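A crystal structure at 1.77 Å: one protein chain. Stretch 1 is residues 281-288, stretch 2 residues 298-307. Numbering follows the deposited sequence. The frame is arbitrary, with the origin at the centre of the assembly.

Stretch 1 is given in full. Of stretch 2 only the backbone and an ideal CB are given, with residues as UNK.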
ATOM      1  N   PRO A 281     -21.321   7.572   3.878  1.00 32.39           N
ATOM      2  CA  PRO A 281     -21.744   6.180   4.074  1.00 29.92           C
ATOM      3  C   PRO A 281     -21.737   5.401   2.766  1.00 32.16           C
ATOM      4  O   PRO A 281     -22.221   5.875   1.735  1.00 36.34           O
ATOM      5  CB  PRO A 281     -23.163   6.318   4.640  1.00 30.95           C
ATOM      6  CG  PRO A 281     -23.192   7.683   5.260  1.00 32.87           C
ATOM      7  CD  PRO A 281     -22.323   8.532   4.376  1.00 34.36           C
ATOM      8  N   GLN A 282     -21.162   4.202   2.812  1.00 27.57           N
ATOM      9  CA  GLN A 282     -21.189   3.295   1.674  1.00 33.34           C
ATOM     10  C   GLN A 282     -21.430   1.886   2.194  1.00 36.54           C
ATOM     11  O   GLN A 282     -21.010   1.536   3.301  1.00 33.37           O
ATOM     12  CB  GLN A 282     -19.887   3.376   0.825  1.00 31.77           C
ATOM     13  CG  GLN A 282     -18.578   3.103   1.580  1.00 32.42           C
ATOM     14  CD  GLN A 282     -17.302   3.299   0.737  1.00 30.90           C
ATOM     15  OE1 GLN A 282     -17.145   2.705  -0.338  1.00 29.50           O
ATOM     16  NE2 GLN A 282     -16.378   4.118   1.242  1.00 22.30           N
ATOM     17  N   GLU A 283     -22.146   1.093   1.404  1.00 38.52           N
ATOM     18  CA  GLU A 283     -22.442  -0.281   1.777  1.00 39.40           C
ATOM     19  C   GLU A 283     -21.293  -1.200   1.376  1.00 35.67           C
ATOM     20  O   GLU A 283     -20.356  -0.795   0.682  1.00 34.47           O
ATOM     21  CB  GLU A 283     -23.747  -0.739   1.135  1.00 39.66           C
ATOM     22  CG  GLU A 283     -24.973  -0.424   1.962  1.00 47.81           C
ATOM     23  CD  GLU A 283     -26.108  -1.395   1.699  1.00 53.38           C
ATOM     24  OE1 GLU A 283     -27.237  -1.146   2.175  1.00 56.66           O
ATOM     25  OE2 GLU A 283     -25.888  -2.415   1.009  1.00 58.65           O
ATOM     26  N   ALA A 284     -21.371  -2.446   1.841  1.00 32.86           N
ATOM     27  CA  ALA A 284     -20.346  -3.436   1.546  1.00 31.79           C
ATOM     28  C   ALA A 284     -20.097  -3.502   0.039  1.00 29.04           C
ATOM     29  O   ALA A 284     -21.038  -3.349  -0.750  1.00 30.05           O
ATOM     30  CB  ALA A 284     -20.767  -4.809   2.075  1.00 29.45           C
ATOM     31  N   PRO A 285     -18.857  -3.706  -0.397  1.00 26.41           N
ATOM     32  CA  PRO A 285     -18.563  -3.603  -1.828  1.00 25.69           C
ATOM     33  C   PRO A 285     -19.119  -4.773  -2.622  1.00 23.67           C
ATOM     34  O   PRO A 285     -19.327  -5.872  -2.105  1.00 20.52           O
ATOM     35  CB  PRO A 285     -17.032  -3.592  -1.872  1.00 25.45           C
ATOM     36  CG  PRO A 285     -16.640  -4.394  -0.677  1.00 22.40           C
ATOM     37  CD  PRO A 285     -17.648  -4.019   0.386  1.00 27.35           C
ATOM     38  N   GLN A 286     -19.351  -4.512  -3.900  1.00 21.89           N
ATOM     39  CA  GLN A 286     -19.655  -5.527  -4.892  1.00 27.29           C
ATOM     40  C   GLN A 286     -18.593  -5.463  -5.981  1.00 21.60           C
ATOM     41  O   GLN A 286     -18.200  -4.375  -6.407  1.00 24.78           O
ATOM     42  CB  GLN A 286     -21.054  -5.307  -5.484  1.00 27.70           C
ATOM     43  CG  GLN A 286     -22.185  -5.496  -4.474  1.00 37.09           C
ATOM     44  CD  GLN A 286     -23.564  -5.276  -5.081  1.00 46.65           C
ATOM     45  OE1 GLN A 286     -23.694  -4.790  -6.206  1.00 43.98           O
ATOM     46  NE2 GLN A 286     -24.602  -5.643  -4.335  1.00 52.45           N
ATOM     47  N   ILE A 287     -18.125  -6.624  -6.422  1.00 19.95           N
ATOM     48  CA  ILE A 287     -17.089  -6.724  -7.447  1.00 19.37           C
ATOM     49  C   ILE A 287     -17.804  -6.921  -8.781  1.00 25.70           C
ATOM     50  O   ILE A 287     -18.271  -8.029  -9.084  1.00 26.09           O
ATOM     51  CB  ILE A 287     -16.114  -7.872  -7.151  1.00 17.23           C
ATOM     52  CG1 ILE A 287     -15.471  -7.694  -5.771  1.00 22.52           C
ATOM     53  CG2 ILE A 287     -15.058  -7.988  -8.209  1.00 21.78           C
ATOM     54  CD1 ILE A 287     -14.947  -6.307  -5.509  1.00 18.83           C
ATOM     55  N   ASP A 288     -17.896  -5.861  -9.587  1.00 21.55           N
ATOM     56  CA  ASP A 288     -18.530  -6.001 -10.889  1.00 24.25           C
ATOM     57  C   ASP A 288     -17.487  -6.386 -11.949  1.00 26.20           C
ATOM     58  O   ASP A 288     -16.270  -6.272 -11.751  1.00 21.80           O
ATOM     59  CB  ASP A 288     -19.228  -4.713 -11.309  1.00 28.95           C
ATOM     60  CG  ASP A 288     -18.273  -3.567 -11.440  1.00 36.43           C
ATOM     61  OD1 ASP A 288     -17.345  -3.435 -10.631  1.00 42.09           O
ATOM     62  OD2 ASP A 288     -18.511  -2.752 -12.329  1.00 40.24           O
ATOM     63  N   UNK A 298      -9.109  -2.255  -4.044  1.00 11.47           N
ATOM     64  CA  UNK A 298      -9.380  -1.049  -3.267  1.00 10.27           C
ATOM     65  C   UNK A 298     -10.775  -1.071  -2.663  1.00 11.37           C
ATOM     66  O   UNK A 298     -10.969  -0.638  -1.523  1.00 11.22           O
ATOM     67  CB  UNK A 298      -9.213   0.194  -4.143  1.00 10.27           C
ATOM     68  N   UNK A 299     -11.769  -1.541  -3.421  1.00  9.35           N
ATOM     69  CA  UNK A 299     -13.120  -1.620  -2.878  1.00  9.46           C
ATOM     70  C   UNK A 299     -13.137  -2.396  -1.569  1.00 12.03           C
ATOM     71  O   UNK A 299     -13.794  -1.991  -0.605  1.00 12.99           O
ATOM     72  CB  UNK A 299     -14.065  -2.272  -3.889  1.00  9.46           C
ATOM     73  N   UNK A 300     -12.415  -3.509  -1.521  1.00 11.10           N
ATOM     74  CA  UNK A 300     -12.460  -4.349  -0.336  1.00 12.81           C
ATOM     75  C   UNK A 300     -11.557  -3.831   0.771  1.00 11.44           C
ATOM     76  O   UNK A 300     -11.865  -4.029   1.949  1.00 11.86           O
ATOM     77  CB  UNK A 300     -12.068  -5.783  -0.696  1.00 12.81           C
ATOM     78  N   UNK A 301     -10.433  -3.201   0.414  1.00 12.62           N
ATOM     79  CA  UNK A 301      -9.564  -2.612   1.428  1.00 12.28           C
ATOM     80  C   UNK A 301     -10.250  -1.443   2.122  1.00 13.62           C
ATOM     81  O   UNK A 301     -10.080  -1.241   3.334  1.00 11.04           O
ATOM     82  CB  UNK A 301      -8.246  -2.152   0.801  1.00 12.28           C
ATOM     83  N   UNK A 302     -11.032  -0.665   1.367  1.00 11.94           N
ATOM     84  CA  UNK A 302     -11.803   0.421   1.967  1.00 11.95           C
ATOM     85  C   UNK A 302     -12.800  -0.136   2.975  1.00 13.80           C
ATOM     86  O   UNK A 302     -12.942   0.387   4.085  1.00 11.97           O
ATOM     87  CB  UNK A 302     -12.529   1.229   0.890  1.00 11.95           C
ATOM     88  N   UNK A 303     -13.477  -1.229   2.616  1.00 14.31           N
ATOM     89  CA  UNK A 303     -14.417  -1.863   3.533  1.00 14.96           C
ATOM     90  C   UNK A 303     -13.712  -2.368   4.786  1.00 15.19           C
ATOM     91  O   UNK A 303     -14.190  -2.148   5.908  1.00 14.16           O
ATOM     92  CB  UNK A 303     -15.141  -3.017   2.837  1.00 14.96           C
ATOM     93  N   UNK A 304     -12.556  -3.022   4.612  1.00 12.73           N
ATOM     94  CA  UNK A 304     -11.763  -3.483   5.748  1.00 12.30           C
ATOM     95  C   UNK A 304     -11.314  -2.324   6.628  1.00 13.16           C
ATOM     96  O   UNK A 304     -11.343  -2.419   7.862  1.00 13.11           O
ATOM     97  CB  UNK A 304     -10.544  -4.267   5.258  1.00 12.30           C
ATOM     98  N   UNK A 305     -10.862  -1.230   6.009  1.00  9.83           N
ATOM     99  CA  UNK A 305     -10.476  -0.055   6.780  1.00  8.91           C
ATOM    100  C   UNK A 305     -11.635   0.447   7.632  1.00 13.18           C
ATOM    101  O   UNK A 305     -11.448   0.801   8.803  1.00 13.76           O
ATOM    102  CB  UNK A 305      -9.987   1.056   5.849  1.00  8.91           C
ATOM    103  N   UNK A 306     -12.842   0.469   7.064  1.00 11.14           N
ATOM    104  CA  UNK A 306     -14.013   0.857   7.843  1.00 14.10           C
ATOM    105  C   UNK A 306     -14.249  -0.122   8.985  1.00 15.37           C
ATOM    106  O   UNK A 306     -14.490   0.294  10.124  1.00 15.39           O
ATOM    107  CB  UNK A 306     -15.251   0.934   6.948  1.00 14.10           C
ATOM    108  N   UNK A 307     -14.167  -1.427   8.703  1.00 14.70           N
ATOM    109  CA  UNK A 307     -14.418  -2.424   9.742  1.00 16.45           C
ATOM    110  C   UNK A 307     -13.427  -2.290  10.884  1.00 15.93           C
ATOM    111  O   UNK A 307     -13.792  -2.454  12.055  1.00 17.29           O
ATOM    112  CB  UNK A 307     -14.351  -3.836   9.156  1.00 16.45           C
TER

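Residues 298-307 form a helix, with phi near -60° and psi near -40°, and stretch 1 runs alongside it as an irregular loop. Helical periodicity divides the positions: 299, 302, 303 and 306 direct CA-to-CB toward stretch 1, 300 lies sideways, and 298, 301, 304 and 305 are out of its reach.

At position 298 nothing of stretch 1 lies within 5.5 Å of the ideal CB, so the visible atoms set no preference beyond a helix-compatible residue. It is Leu298, which makes no contact here.

Position 299 is much more constrained. Its CB points toward stretch 1, 3.8 Å from Pro285 CB and 4.4 Å from Ile287 CD1, while the carbonyl Gln286 O and the carboxylate of Asp288 lie farther out. An apolar stem would suit the near part and a donor, preferably cationic, the far part; lysine or arginine could combine both, and a shorter aliphatic residue would satisfy only the first. The residue is Lys299. Its chain, m at chi1 and t thereafter, passes Ile287 (CD1 to Lys299 CD, 4.2 Å) and brings NZ to 2.8 Å from Gln286 O, a hydrogen bond. A salt bridge with a weak hydrogen bond joins Lys299 NZ to Asp288 OD1 at 3.3 Å, although the place of OD1 is less certain.

The sideways CB at position 300 is 4.8 Å from Pro285 CG, leaving room for a medium or long side chain, polar or aliphatic. Gln300 lays its CG 4.2 Å from Pro285 CG, and its NE2 comes within 4.1 Å of Ile287 CD1.

Position 301 has no visible neighbour in stretch 1, so stretch 1 sets no preference and any helix-compatible side chain would do; it is Leu301.

At position 302 the ideal CB is 4.8 Å from Gln282 NE2, a gap that a small or branched aliphatic residue could fill, as could a short polar one. Val302, with chi1 t, packs CG1 3.4 Å from Gln282 NE2.

Position 303 points toward Pro285, whose CD is 3.6 Å from the ideal CB, and beyond it the backbone of Ala284 offers a surface for a broad apolar or aromatic side chain. Trp303 spreads its indole along this surface. Ala284 CA sits over one face, 3.7 Å from the centroid of the six-membered ring of Trp303, and Pro285 CD lies over the same face, 4.0 Å from the centroid of the five-membered ring; both are CH-pi contacts. Gln282 O instead lies at the ring edge.

Positions 304 and 305 meet nothing of stretch 1, which again leaves the choice free among helix-compatible residues; they are Leu304 and Ala305.

Position 306 points toward stretch 1 from a distance, with Gln282 O as a remote acceptor; a long donor such as lysine or arginine would suit. Lys306 reaches across, placing NZ 2.6 Å from Gln282 O. Water 2 accepts hydrogen bonds from both Lys306 NZ (3.1 Å) and Gln282 N (2.9 Å), bridging the stretches.

Position 307, directed sideways, leaves the choice open; Gln307 makes no contact with stretch 1.

Stretch 2 (298-307) LKQLVWLAKQ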
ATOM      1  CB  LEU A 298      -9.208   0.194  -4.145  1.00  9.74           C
ATOM      2  CG  LEU A 298      -7.795   0.707  -4.400  1.00 14.26           C
ATOM      3  CD1 LEU A 298      -7.883   1.991  -5.227  1.00 13.43           C
ATOM      4  CD2 LEU A 298      -7.067   0.972  -3.100  1.00 14.08           C
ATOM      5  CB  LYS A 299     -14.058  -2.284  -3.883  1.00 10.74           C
ATOM      6  CG  LYS A 299     -14.493  -1.397  -5.037  1.00 13.00           C
ATOM      7  CD  LYS A 299     -15.551  -2.131  -5.839  1.00 13.83           C
ATOM      8  CE  LYS A 299     -16.222  -1.232  -6.873  1.00 16.13           C
ATOM      9  NZ  LYS A 299     -17.289  -1.998  -7.610  1.00 17.84           N
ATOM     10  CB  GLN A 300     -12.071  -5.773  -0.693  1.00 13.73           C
ATOM     11  CG  GLN A 300     -13.078  -6.465  -1.578  1.00 16.46           C
ATOM     12  CD  GLN A 300     -12.522  -7.753  -2.096  1.00 13.83           C
ATOM     13  OE1 GLN A 300     -12.693  -8.806  -1.478  1.00 15.83           O
ATOM     14  NE2 GLN A 300     -11.826  -7.683  -3.220  1.00 14.36           N
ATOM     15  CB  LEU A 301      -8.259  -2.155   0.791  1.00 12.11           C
ATOM     16  CG  LEU A 301      -7.349  -3.248   0.240  1.00  9.58           C
ATOM     17  CD1 LEU A 301      -6.272  -2.620  -0.621  1.00 11.51           C
ATOM     18  CD2 LEU A 301      -6.738  -4.058   1.385  1.00 14.34           C
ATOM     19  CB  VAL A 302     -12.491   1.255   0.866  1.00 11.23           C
ATOM     20  CG1 VAL A 302     -13.581   2.130   1.451  1.00 12.99           C
ATOM     21  CG2 VAL A 302     -11.458   2.118   0.167  1.00  9.80           C
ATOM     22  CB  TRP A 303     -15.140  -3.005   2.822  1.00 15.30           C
ATOM     23  CG  TRP A 303     -16.178  -3.678   3.672  1.00 22.46           C
ATOM     24  CD1 TRP A 303     -16.146  -4.960   4.142  1.00 25.51           C
ATOM     25  CD2 TRP A 303     -17.386  -3.094   4.171  1.00 25.53           C
ATOM     26  NE1 TRP A 303     -17.271  -5.213   4.892  1.00 27.58           N
ATOM     27  CE2 TRP A 303     -18.048  -4.084   4.926  1.00 28.59           C
ATOM     28  CE3 TRP A 303     -17.978  -1.831   4.047  1.00 25.15           C
ATOM     29  CZ2 TRP A 303     -19.272  -3.852   5.556  1.00 34.44           C
ATOM     30  CZ3 TRP A 303     -19.191  -1.601   4.670  1.00 33.10           C
ATOM     31  CH2 TRP A 303     -19.827  -2.608   5.414  1.00 31.62           C
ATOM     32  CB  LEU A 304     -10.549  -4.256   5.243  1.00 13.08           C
ATOM     33  CG  LEU A 304      -9.680  -4.901   6.311  1.00 12.39           C
ATOM     34  CD1 LEU A 304     -10.538  -5.737   7.260  1.00 11.65           C
ATOM     35  CD2 LEU A 304      -8.646  -5.757   5.637  1.00 10.05           C
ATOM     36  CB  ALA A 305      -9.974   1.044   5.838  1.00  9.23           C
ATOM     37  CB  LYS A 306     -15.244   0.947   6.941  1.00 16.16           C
ATOM     38  CG  LYS A 306     -15.167   2.084   5.942  1.00 23.47           C
ATOM     39  CD  LYS A 306     -16.165   1.915   4.797  1.00 26.03           C
ATOM     40  CE  LYS A 306     -17.573   2.220   5.258  1.00 32.75           C
ATOM     41  NZ  LYS A 306     -18.576   1.668   4.313  1.00 38.87           N
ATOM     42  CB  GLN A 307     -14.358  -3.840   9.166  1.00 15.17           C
ATOM     43  CG  GLN A 307     -15.390  -4.140   8.082  1.00 23.42           C
ATOM     44  CD  GLN A 307     -16.658  -3.302   8.204  1.00 32.60           C
ATOM     45  OE1 GLN A 307     -16.952  -2.476   7.332  1.00 38.31           O
ATOM     46  NE2 GLN A 307     -17.423  -3.522   9.269  1.00 34.87           N
TER
HETATM   47  O   HOH W   1     -15.924  -0.287  -0.708  1.00 26.31           O
HETATM   48  O   HOH W   2     -20.401   3.858   5.615  1.00 32.07           O
HETATM   49  O   HOH W   3     -19.037  -1.762  -4.884  1.00 25.92           O
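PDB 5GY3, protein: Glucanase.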